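3-carboxy-cis,cis-muconate cycloisomerase (PDB 1RE5) belongs to the fumarase/aspartase superfamily, a group of mainly helical enzymes, and forms a tetramer in which long helices pack into central bundles. Local coordinates at residues D[27-32]-D[83-88]; D[34-39]-D[51-56]; D[130-135]-D[171-176]; D[137-142]-D[346-351]. One frame throughout, in Å; residues are numbered along the deposited sequence.

Contacts 1 and 2 lie together at one end of the elongated chain and share helix 21-40, while contacts 3 and 4, their centres about 14 Å apart, share the long helix 106-142. Contact 4 lies on the opposite side of the chain's centre from contacts 1 and 2. Chemistry follows depth. Contacts 1 and 3 are buried and join through leucine methyls; contact 2 is half buried, with an alanine-isoleucine touch inside and a salt bridge at its rim; contact 4, at the surface, is a loose approach of Gln139 to a backbone carbonyl and a methionine sulfur, with no hydrogen bond. Leu85 of contact 1 packs on Ala56 of contact 2, so those two form one continuous cluster.

Contact 1: residues D[27-32]-D[83-88]; sequences GMLDFE and KALGKV
Glu32, whose backbone N donates a 2.9 Å helical hydrogen bond to Met28 O, meets helix 78-92 with the hydrocarbon part of its side chain. Its CB lies 4.0 Å from Leu85 CD2, and its CG stands at the same distance from that methyl. One turn earlier, Leu29 brings its own CD2 to 4.3 Å from Leu85 CD2. A single methyl of Leu85 therefore touches both Glu32 and Leu29. Leu85 CG is anti to the backbone N (chi1 172°), which carries the branch outward across the gap. Leucine is long enough for one methyl to cross to both neighbours, although the CA atoms of Leu29 and Leu85 are 8.5 Å apart. The contact belongs to the N-terminal helical region of the superfamily fold, and it ties two helices well separated in sequence. Around Leu85, Tyr62, Val100 and Ala56 continue the apolar packing, and Leu81 does so beside Leu29. Glutamate is less obvious in a buried site, but its chain bends at chi2 (-57°), so CB and CG serve the leucine while the carboxylate turns off to one side. Glu32 OE1 comes to the edge of the Phe31 ring, in its plane and 3.7 Å from Phe31 CD2, where the weakly positive ring hydrogens would suit a negative charge. His101 and Ala109 also touch the Glu32 side chain.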
loop_
_atom_site.group_PDB
_atom_site.type_symbol
_atom_site.label_atom_id
_atom_site.label_comp_id
_atom_site.label_asym_id
_atom_site.label_seq_id
_atom_site.Cartn_x
_atom_site.Cartn_y
_atom_site.Cartn_z
ATOM N N GLY D 27 -20.082 -22.661 2.641
ATOM C CA GLY D 27 -20.682 -21.615 1.828
ATOM C C GLY D 27 -20.995 -22.121 0.430
ATOM O O GLY D 27 -22.096 -21.923 -0.078
ATOM N N MET D 28 -20.027 -22.788 -0.194
ATOM C CA MET D 28 -20.211 -23.312 -1.540
ATOM C C MET D 28 -21.246 -24.443 -1.578
ATOM O O MET D 28 -22.095 -24.497 -2.476
ATOM C CB MET D 28 -18.871 -23.792 -2.107
ATOM C CG MET D 28 -17.899 -22.666 -2.389
ATOM S SD MET D 28 -16.369 -23.216 -3.145
ATOM C CE MET D 28 -15.384 -23.656 -1.728
ATOM N N LEU D 29 -21.184 -25.343 -0.605
ATOM C CA LEU D 29 -22.145 -26.428 -0.554
ATOM C C LEU D 29 -23.551 -25.847 -0.406
ATOM O O LEU D 29 -24.492 -26.318 -1.054
ATOM C CB LEU D 29 -21.817 -27.366 0.604
ATOM C CG LEU D 29 -20.482 -28.083 0.388
ATOM C CD1 LEU D 29 -20.076 -28.853 1.646
ATOM C CD2 LEU D 29 -20.595 -28.998 -0.817
ATOM N N ASP D 30 -23.689 -24.822 0.432
ATOM C CA ASP D 30 -24.985 -24.167 0.629
ATOM C C ASP D 30 -25.516 -23.693 -0.719
ATOM O O ASP D 30 -26.723 -23.756 -1.000
ATOM C CB ASP D 30 -24.840 -22.965 1.565
ATOM C CG ASP D 30 -24.855 -23.359 3.029
ATOM O OD1 ASP D 30 -24.534 -24.531 3.350
ATOM O OD2 ASP D 30 -25.182 -22.488 3.862
ATOM N N PHE D 31 -24.599 -23.212 -1.553
ATOM C CA PHE D 31 -24.956 -22.741 -2.878
ATOM C C PHE D 31 -25.466 -23.910 -3.718
ATOM O O PHE D 31 -26.530 -23.816 -4.331
ATOM C CB PHE D 31 -23.743 -22.121 -3.566
ATOM C CG PHE D 31 -23.967 -21.829 -5.023
ATOM C CD1 PHE D 31 -24.737 -20.731 -5.418
ATOM C CD2 PHE D 31 -23.440 -22.677 -6.001
ATOM C CE1 PHE D 31 -24.979 -20.478 -6.760
ATOM C CE2 PHE D 31 -23.679 -22.432 -7.353
ATOM C CZ PHE D 31 -24.452 -21.327 -7.733
ATOM N N GLU D 32 -24.703 -25.004 -3.738
ATOM C CA GLU D 32 -25.069 -26.199 -4.508
ATOM C C GLU D 32 -26.453 -26.741 -4.146
ATOM O O GLU D 32 -27.282 -27.005 -5.027
ATOM C CB GLU D 32 -24.013 -27.289 -4.310
ATOM C CG GLU D 32 -22.645 -26.903 -4.875
ATOM C CD GLU D 32 -22.693 -26.559 -6.368
ATOM O OE1 GLU D 32 -21.765 -25.888 -6.860
ATOM O OE2 GLU D 32 -23.652 -26.962 -7.056
ATOM N N LYS D 83 -16.609 -32.022 -7.865
ATOM C CA LYS D 83 -16.274 -33.397 -8.219
ATOM C C LYS D 83 -16.423 -34.302 -6.990
ATOM O O LYS D 83 -17.021 -35.371 -7.064
ATOM C CB LYS D 83 -14.840 -33.478 -8.745
ATOM C CG LYS D 83 -14.425 -34.863 -9.209
ATOM C CD LYS D 83 -12.994 -34.848 -9.750
ATOM C CE LYS D 83 -12.587 -36.190 -10.362
ATOM N NZ LYS D 83 -13.442 -36.545 -11.535
ATOM N N ALA D 84 -15.885 -33.864 -5.859
ATOM C CA ALA D 84 -15.965 -34.646 -4.635
ATOM C C ALA D 84 -17.418 -34.793 -4.198
ATOM O O ALA D 84 -17.814 -35.830 -3.660
ATOM C CB ALA D 84 -15.145 -33.979 -3.525
ATOM N N LEU D 85 -18.210 -33.749 -4.415
ATOM C CA LEU D 85 -19.617 -33.792 -4.041
ATOM C C LEU D 85 -20.301 -34.865 -4.890
ATOM O O LEU D 85 -21.063 -35.689 -4.380
ATOM C CB LEU D 85 -20.275 -32.427 -4.285
ATOM C CG LEU D 85 -21.798 -32.332 -4.138
ATOM C CD1 LEU D 85 -22.238 -32.794 -2.759
ATOM C CD2 LEU D 85 -22.231 -30.895 -4.372
ATOM N N GLY D 86 -20.012 -34.854 -6.189
ATOM C CA GLY D 86 -20.601 -35.829 -7.086
ATOM C C GLY D 86 -20.294 -37.263 -6.679
ATOM O O GLY D 86 -21.186 -38.117 -6.711
ATOM N N LYS D 87 -19.045 -37.526 -6.291
ATOM C CA LYS D 87 -18.631 -38.867 -5.881
ATOM C C LYS D 87 -19.291 -39.316 -4.574
ATOM O O LYS D 87 -19.303 -40.506 -4.255
ATOM C CB LYS D 87 -17.111 -38.935 -5.755
ATOM N N VAL D 88 -19.842 -38.367 -3.820
ATOM C CA VAL D 88 -20.506 -38.692 -2.559
ATOM C C VAL D 88 -21.971 -38.996 -2.835
ATOM O O VAL D 88 -22.570 -39.877 -2.214
ATOM C CB VAL D 88 -20.411 -37.518 -1.538
ATOM C CG1 VAL D 88 -21.374 -37.746 -0.374
ATOM C CG2 VAL D 88 -18.989 -37.407 -1.000
#

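Contact 2: residues D[34-39]-D[51-56]; sequences ALARAE and AAIEAA
Arg37 and Glu54 form a salt bridge that converges on a single acceptor, Glu54 OE2. Arg37 NE donates to Glu54 OE2 at 2.8 Å, and Arg37 NH2 donates to the same oxygen at 3.1 Å. Both bonds are weak because their N-H directions miss the oxygen, with angles of 129° and 122°. The guanidinium and carboxylate planes are 50° apart, so this is not the flat pairing in which two oxygens face two nitrogens. A bend at chi3 folds the arginine back along its own helix, and Ala34 CA lies over the centre of one guanidinium face. Glu54, extended beyond CG, meets it at about a right angle. Deeper in, Ala36 CB touches Ile53 CD1 at 3.5 Å. Alanine's small side chain lets helices 21-40 and 47-56, successive in the chain, come close, and the long branch of Ile53 spans the remaining gap; the Ile53 side chain also packs on Ile89. Two backbone oxygens nearby are hydrogen-bonded to side-chain hydroxyls: Ala38 O to Ser41 OG and Ala56 O to Tyr62 OH. With both donors sharing one oxygen obliquely, the attraction at this rim probably owes more to opposite charge than to well-aligned hydrogen bonds.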
loop_
_atom_site.group_PDB
_atom_site.type_symbol
_atom_site.label_atom_id
_atom_site.label_comp_id
_atom_site.label_asym_id
_atom_site.label_seq_id
_atom_site.Cartn_x
_atom_site.Cartn_y
_atom_site.Cartn_z
ATOM N N ALA D 34 -28.885 -25.155 -2.559
ATOM C CA ALA D 34 -29.863 -24.160 -2.976
ATOM C C ALA D 34 -30.115 -24.200 -4.495
ATOM O O ALA D 34 -31.241 -23.969 -4.947
ATOM C CB ALA D 34 -29.388 -22.776 -2.560
ATOM N N LEU D 35 -29.069 -24.493 -5.273
ATOM C CA LEU D 35 -29.155 -24.551 -6.743
ATOM C C LEU D 35 -30.129 -25.645 -7.170
ATOM O O LEU D 35 -31.065 -25.398 -7.933
ATOM C CB LEU D 35 -27.781 -24.857 -7.363
ATOM C CG LEU D 35 -27.355 -24.164 -8.674
ATOM C CD1 LEU D 35 -26.485 -25.113 -9.457
ATOM C CD2 LEU D 35 -28.538 -23.766 -9.525
ATOM N N ALA D 36 -29.889 -26.861 -6.682
ATOM C CA ALA D 36 -30.736 -28.007 -6.992
ATOM C C ALA D 36 -32.200 -27.688 -6.653
ATOM O O ALA D 36 -33.114 -27.898 -7.458
ATOM C CB ALA D 36 -30.259 -29.224 -6.201
ATOM N N ARG D 37 -32.398 -27.164 -5.450
ATOM C CA ARG D 37 -33.714 -26.796 -4.958
ATOM C C ARG D 37 -34.402 -25.825 -5.925
ATOM O O ARG D 37 -35.559 -26.021 -6.310
ATOM C CB ARG D 37 -33.554 -26.144 -3.586
ATOM C CG ARG D 37 -34.669 -26.399 -2.600
ATOM C CD ARG D 37 -34.305 -25.760 -1.266
ATOM N NE ARG D 37 -33.027 -26.259 -0.762
ATOM C CZ ARG D 37 -32.143 -25.526 -0.077
ATOM N NH1 ARG D 37 -32.388 -24.245 0.189
ATOM N NH2 ARG D 37 -31.008 -26.077 0.348
ATOM N N ALA D 38 -33.684 -24.784 -6.330
ATOM C CA ALA D 38 -34.255 -23.773 -7.214
ATOM C C ALA D 38 -34.529 -24.279 -8.614
ATOM O O ALA D 38 -35.492 -23.862 -9.251
ATOM C CB ALA D 38 -33.341 -22.544 -7.277
ATOM N N GLU D 39 -33.684 -25.171 -9.106
ATOM C CA GLU D 39 -33.878 -25.684 -10.453
ATOM C C GLU D 39 -34.978 -26.743 -10.481
ATOM O O GLU D 39 -35.650 -26.932 -11.504
ATOM C CB GLU D 39 -32.557 -26.239 -10.996
ATOM C CG GLU D 39 -31.470 -25.179 -11.067
ATOM C CD GLU D 39 -30.197 -25.678 -11.710
ATOM O OE1 GLU D 39 -29.661 -26.717 -11.256
ATOM O OE2 GLU D 39 -29.728 -25.025 -12.667
ATOM N N ALA D 51 -33.113 -34.039 -2.696
ATOM C CA ALA D 51 -32.898 -34.620 -1.378
ATOM C C ALA D 51 -31.517 -35.271 -1.277
ATOM O O ALA D 51 -30.850 -35.159 -0.251
ATOM C CB ALA D 51 -33.985 -35.645 -1.086
ATOM N N ALA D 52 -31.094 -35.951 -2.340
ATOM C CA ALA D 52 -29.790 -36.619 -2.360
ATOM C C ALA D 52 -28.656 -35.608 -2.208
ATOM O O ALA D 52 -27.739 -35.796 -1.405
ATOM C CB ALA D 52 -29.618 -37.390 -3.663
ATOM N N ILE D 53 -28.737 -34.540 -2.992
ATOM C CA ILE D 53 -27.751 -33.474 -2.976
ATOM C C ILE D 53 -27.645 -32.804 -1.601
ATOM O O ILE D 53 -26.553 -32.731 -1.032
ATOM C CB ILE D 53 -28.096 -32.426 -4.051
ATOM C CG1 ILE D 53 -27.911 -33.051 -5.436
ATOM C CG2 ILE D 53 -27.228 -31.185 -3.884
ATOM C CD1 ILE D 53 -28.403 -32.184 -6.578
ATOM N N GLU D 54 -28.766 -32.327 -1.064
ATOM C CA GLU D 54 -28.758 -31.671 0.245
ATOM C C GLU D 54 -28.100 -32.524 1.322
ATOM O O GLU D 54 -27.453 -32.002 2.229
ATOM C CB GLU D 54 -30.177 -31.330 0.687
ATOM C CG GLU D 54 -30.887 -30.370 -0.230
ATOM C CD GLU D 54 -32.257 -29.978 0.291
ATOM O OE1 GLU D 54 -33.070 -30.887 0.577
ATOM O OE2 GLU D 54 -32.521 -28.760 0.411
ATOM N N ALA D 55 -28.265 -33.837 1.219
ATOM C CA ALA D 55 -27.689 -34.764 2.187
ATOM C C ALA D 55 -26.170 -34.758 2.125
ATOM O O ALA D 55 -25.499 -35.046 3.114
ATOM C CB ALA D 55 -28.207 -36.170 1.923
ATOM N N ALA D 56 -25.628 -34.435 0.957
ATOM C CA ALA D 56 -24.183 -34.412 0.772
ATOM C C ALA D 56 -23.574 -33.012 0.919
ATOM O O ALA D 56 -22.354 -32.859 0.905
ATOM C CB ALA D 56 -23.837 -34.996 -0.591
#

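Contact 3: residues D[130-135]-D[171-176]; sequences GKLADT and GALTRH
Leu173 points at helix 106-142 and enters it in knobs-into-holes fashion, touching Leu129, Leu132, Ala133 and Leu136 at the corners of the hole. Its CB faces Ala133, whose CB is 4.7 Å away; the small alanine allows the two CA atoms to approach to 6.6 Å. From there CG, anti to the carbonyl carbon (chi1 -71°), carries the chain toward Leu132 and stands 4.7 Å from Leu132 CD2. The branches then divide the work. CD1 goes deepest, 3.6 Å from Leu132 CD2 and 3.7 Å from Leu132 CG, and it also passes over the backbone at Ala133 N, 4.4 Å away. Leu173 CD2 stays farther back, 4.5 Å from Leu132 CD2. The two side chains cross at about a right angle, CD1 of Leu173 lying against one arm of Leu132. Leucines suit a buried interface because their branched ends fill it without needing polar partners. On the far side of helix 162-187, Arg175 makes salt bridges to Asp231 and Glu223 of the second subunit. Leu132 also packs on Gln342 and Ala345 of helix 319-347, while Ala172 and His176 rest on helix 231-257, placing the contact within the superfamily's central helical bundle.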
loop_
_atom_site.group_PDB
_atom_site.type_symbol
_atom_site.label_atom_id
_atom_site.label_comp_id
_atom_site.label_asym_id
_atom_site.label_seq_id
_atom_site.Cartn_x
_atom_site.Cartn_y
_atom_site.Cartn_z
ATOM N N GLY D 130 -22.217 -2.194 17.712
ATOM C CA GLY D 130 -23.299 -1.675 18.534
ATOM C C GLY D 130 -22.979 -1.836 20.009
ATOM O O GLY D 130 -23.199 -0.936 20.821
ATOM N N LYS D 131 -22.445 -2.993 20.368
ATOM C CA LYS D 131 -22.086 -3.240 21.754
ATOM C C LYS D 131 -21.023 -2.208 22.179
ATOM O O LYS D 131 -21.193 -1.497 23.166
ATOM C CB LYS D 131 -21.561 -4.669 21.892
ATOM C CG LYS D 131 -21.175 -5.086 23.297
ATOM C CD LYS D 131 -20.598 -6.503 23.294
ATOM C CE LYS D 131 -19.355 -6.604 22.385
ATOM N NZ LYS D 131 -18.885 -8.014 22.149
ATOM N N LEU D 132 -19.941 -2.113 21.413
ATOM C CA LEU D 132 -18.873 -1.169 21.696
ATOM C C LEU D 132 -19.367 0.280 21.764
ATOM O O LEU D 132 -18.963 1.034 22.645
ATOM C CB LEU D 132 -17.771 -1.296 20.636
ATOM C CG LEU D 132 -16.554 -0.364 20.734
ATOM C CD1 LEU D 132 -15.749 -0.626 22.010
ATOM C CD2 LEU D 132 -15.696 -0.574 19.516
ATOM N N ALA D 133 -20.238 0.673 20.845
ATOM C CA ALA D 133 -20.766 2.031 20.844
ATOM C C ALA D 133 -21.573 2.300 22.113
ATOM O O ALA D 133 -21.531 3.403 22.661
ATOM C CB ALA D 133 -21.631 2.256 19.615
ATOM N N ASP D 134 -22.310 1.293 22.577
ATOM C CA ASP D 134 -23.109 1.437 23.790
ATOM C C ASP D 134 -22.218 1.742 24.983
ATOM O O ASP D 134 -22.380 2.774 25.650
ATOM C CB ASP D 134 -23.913 0.163 24.082
ATOM C CG ASP D 134 -25.257 0.122 23.346
ATOM O OD1 ASP D 134 -25.904 1.188 23.211
ATOM O OD2 ASP D 134 -25.676 -0.981 22.920
ATOM N N THR D 135 -21.261 0.850 25.235
ATOM C CA THR D 135 -20.373 1.024 26.372
ATOM C C THR D 135 -19.545 2.291 26.263
ATOM O O THR D 135 -19.230 2.924 27.277
ATOM C CB THR D 135 -19.427 -0.194 26.570
ATOM O OG1 THR D 135 -18.087 0.182 26.252
ATOM C CG2 THR D 135 -19.845 -1.352 25.707
ATOM N N GLY D 171 -18.593 9.002 17.893
ATOM C CA GLY D 171 -19.053 9.589 16.652
ATOM C C GLY D 171 -18.623 8.788 15.440
ATOM O O GLY D 171 -19.444 8.454 14.599
ATOM N N ALA D 172 -17.334 8.482 15.347
ATOM C CA ALA D 172 -16.811 7.730 14.224
ATOM C C ALA D 172 -17.514 6.390 14.107
ATOM O O ALA D 172 -17.936 6.011 13.009
ATOM C CB ALA D 172 -15.320 7.512 14.393
ATOM N N LEU D 173 -17.643 5.675 15.226
ATOM C CA LEU D 173 -18.296 4.363 15.212
ATOM C C LEU D 173 -19.740 4.427 14.695
ATOM O O LEU D 173 -20.194 3.528 13.971
ATOM C CB LEU D 173 -18.269 3.730 16.607
ATOM C CG LEU D 173 -16.900 3.245 17.097
ATOM C CD1 LEU D 173 -17.051 2.520 18.412
ATOM C CD2 LEU D 173 -16.292 2.314 16.079
ATOM N N THR D 174 -20.458 5.484 15.068
ATOM C CA THR D 174 -21.829 5.661 14.611
ATOM C C THR D 174 -21.854 5.789 13.080
ATOM O O THR D 174 -22.683 5.177 12.399
ATOM C CB THR D 174 -22.460 6.930 15.232
ATOM O OG1 THR D 174 -22.508 6.787 16.659
ATOM C CG2 THR D 174 -23.881 7.158 14.687
ATOM N N ARG D 175 -20.944 6.592 12.545
ATOM C CA ARG D 175 -20.860 6.785 11.109
ATOM C C ARG D 175 -20.534 5.475 10.389
ATOM O O ARG D 175 -20.930 5.278 9.240
ATOM C CB ARG D 175 -19.795 7.825 10.785
ATOM C CG ARG D 175 -20.296 9.249 10.711
ATOM C CD ARG D 175 -19.121 10.220 10.677
ATOM N NE ARG D 175 -18.898 10.777 12.005
ATOM C CZ ARG D 175 -17.711 10.929 12.565
ATOM N NH1 ARG D 175 -16.617 10.567 11.921
ATOM N NH2 ARG D 175 -17.629 11.438 13.780
ATOM N N HIS D 176 -19.813 4.575 11.050
ATOM C CA HIS D 176 -19.473 3.314 10.399
ATOM C C HIS D 176 -20.656 2.383 10.398
ATOM O O HIS D 176 -20.838 1.607 9.453
ATOM C CB HIS D 176 -18.283 2.646 11.087
ATOM C CG HIS D 176 -17.033 3.457 11.008
ATOM N ND1 HIS D 176 -15.996 3.330 11.910
ATOM C CD2 HIS D 176 -16.678 4.454 10.165
ATOM C CE1 HIS D 176 -15.059 4.218 11.630
ATOM N NE2 HIS D 176 -15.449 4.913 10.575
#

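Contact 4: residues D[137-142]-D[346-351]; sequences SQQALK and EGMEVD
The backbones approach most closely at Gln139 and Glu346, with CA atoms 7.7 Å apart, where the last turns of helix 106-142 pass the end of helix 319-347. Both are long helices of the superfamily's central bundle, and here, at its surface, the second gives way to the short strand 349-350, which pairs antiparallel with 265-266. Gln139 carries the contact. Its CG is anti to the carbonyl carbon and the chain bends at chi2 (-74°), which brings the amide across to the other segment. There it approaches the carbonyl of Glu346 and the thioether of Met348, whose SD lies 4.4 Å from Gln139 CD. No hydrogen bond joins the two segments. Glutamine suits this place: its side chain also packs on Leu166, and a flexible polar end fits a partly exposed position. Methionine is flexible enough to bring its sulfur toward Gln139 of helix 106-142 as the main chain leaves helix 319-347. The carboxylate of Glu346, by contrast, is carried off from Gln139. Helix 434-449 packs on another side of the first segment, through Val438 on Ala140. Beyond the strand, Asp351 is the N-cap of the next helix, its OD1 accepting a hydrogen bond from the backbone N of Arg354.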
loop_
_atom_site.group_PDB
_atom_site.type_symbol
_atom_site.label_atom_id
_atom_site.label_comp_id
_atom_site.label_asym_id
_atom_site.label_seq_id
_atom_site.Cartn_x
_atom_site.Cartn_y
_atom_site.Cartn_z
ATOM N N SER D 137 -20.557 4.941 24.848
ATOM C CA SER D 137 -21.539 5.984 25.096
ATOM C C SER D 137 -21.661 6.282 26.593
ATOM O O SER D 137 -21.736 7.439 26.998
ATOM C CB SER D 137 -22.893 5.542 24.556
ATOM O OG SER D 137 -23.896 6.437 24.984
ATOM N N GLN D 138 -21.683 5.234 27.408
ATOM C CA GLN D 138 -21.796 5.387 28.850
ATOM C C GLN D 138 -20.562 6.062 29.443
ATOM O O GLN D 138 -20.669 6.997 30.230
ATOM C CB GLN D 138 -22.000 4.023 29.494
ATOM C CG GLN D 138 -23.233 3.314 29.016
ATOM C CD GLN D 138 -23.611 2.155 29.906
ATOM O OE1 GLN D 138 -24.592 1.460 29.647
ATOM N NE2 GLN D 138 -22.838 1.941 30.974
ATOM N N GLN D 139 -19.391 5.566 29.067
ATOM C CA GLN D 139 -18.128 6.131 29.525
ATOM C C GLN D 139 -18.051 7.615 29.142
ATOM O O GLN D 139 -17.604 8.441 29.921
ATOM C CB GLN D 139 -16.956 5.373 28.897
ATOM C CG GLN D 139 -16.895 3.899 29.248
ATOM C CD GLN D 139 -16.441 3.653 30.673
ATOM O OE1 GLN D 139 -16.085 2.534 31.030
ATOM N NE2 GLN D 139 -16.449 4.697 31.496
ATOM N N ALA D 140 -18.488 7.951 27.934
ATOM C CA ALA D 140 -18.471 9.339 27.493
ATOM C C ALA D 140 -19.276 10.174 28.482
ATOM O O ALA D 140 -18.809 11.191 28.980
ATOM C CB ALA D 140 -19.073 9.454 26.091
ATOM N N LEU D 141 -20.497 9.739 28.764
ATOM C CA LEU D 141 -21.345 10.453 29.707
ATOM C C LEU D 141 -20.717 10.490 31.090
ATOM O O LEU D 141 -20.636 11.544 31.711
ATOM C CB LEU D 141 -22.717 9.791 29.805
ATOM C CG LEU D 141 -23.664 9.990 28.622
ATOM C CD1 LEU D 141 -24.871 9.077 28.795
ATOM C CD2 LEU D 141 -24.075 11.453 28.529
ATOM N N LYS D 142 -20.282 9.332 31.570
ATOM C CA LYS D 142 -19.668 9.228 32.884
ATOM C C LYS D 142 -18.544 10.224 33.089
ATOM O O LYS D 142 -18.425 10.799 34.169
ATOM C CB LYS D 142 -19.128 7.821 33.121
ATOM C CG LYS D 142 -18.345 7.676 34.414
ATOM C CD LYS D 142 -18.135 6.210 34.761
ATOM C CE LYS D 142 -17.407 6.038 36.088
ATOM N NZ LYS D 142 -17.254 4.607 36.451
ATOM N N GLU D 346 -14.718 -0.967 28.214
ATOM C CA GLU D 346 -15.552 -1.166 29.381
ATOM C C GLU D 346 -14.782 -1.292 30.670
ATOM O O GLU D 346 -15.367 -1.229 31.747
ATOM C CB GLU D 346 -16.438 -2.392 29.196
ATOM C CG GLU D 346 -15.734 -3.705 29.427
ATOM C CD GLU D 346 -16.562 -4.873 28.943
ATOM O OE1 GLU D 346 -17.787 -4.883 29.214
ATOM O OE2 GLU D 346 -15.986 -5.776 28.297
ATOM N N GLY D 347 -13.469 -1.444 30.585
ATOM C CA GLY D 347 -12.717 -1.598 31.806
ATOM C C GLY D 347 -11.567 -0.656 32.051
ATOM O O GLY D 347 -10.792 -0.892 32.977
ATOM N N MET D 348 -11.435 0.420 31.287
ATOM C CA MET D 348 -10.288 1.268 31.548
ATOM C C MET D 348 -10.384 2.020 32.857
ATOM O O MET D 348 -11.466 2.394 33.291
ATOM C CB MET D 348 -9.985 2.209 30.368
ATOM C CG MET D 348 -11.152 2.600 29.541
ATOM S SD MET D 348 -12.075 3.828 30.374
ATOM C CE MET D 348 -11.253 5.315 29.739
ATOM N N GLU D 349 -9.220 2.187 33.485
ATOM C CA GLU D 349 -9.058 2.866 34.764
ATOM C C GLU D 349 -8.658 4.311 34.566
ATOM O O GLU D 349 -7.696 4.598 33.849
ATOM C CB GLU D 349 -7.964 2.182 35.578
ATOM C CG GLU D 349 -8.270 0.750 35.972
ATOM C CD GLU D 349 -7.080 0.069 36.603
ATOM O OE1 GLU D 349 -6.543 0.609 37.598
ATOM O OE2 GLU D 349 -6.681 -1.002 36.100
ATOM N N VAL D 350 -9.369 5.220 35.224
ATOM C CA VAL D 350 -9.058 6.627 35.093
ATOM C C VAL D 350 -8.461 7.181 36.379
ATOM O O VAL D 350 -8.856 6.793 37.472
ATOM C CB VAL D 350 -10.321 7.432 34.724
ATOM C CG1 VAL D 350 -9.983 8.905 34.603
ATOM C CG2 VAL D 350 -10.909 6.911 33.417
ATOM N N ASP D 351 -7.483 8.071 36.238
ATOM C CA ASP D 351 -6.846 8.722 37.379
ATOM C C ASP D 351 -7.058 10.232 37.193
ATOM O O ASP D 351 -6.188 10.953 36.678
ATOM C CB ASP D 351 -5.353 8.410 37.428
ATOM C CG ASP D 351 -4.685 8.929 38.710
ATOM O OD1 ASP D 351 -5.221 9.865 39.353
ATOM O OD2 ASP D 351 -3.607 8.407 39.071
#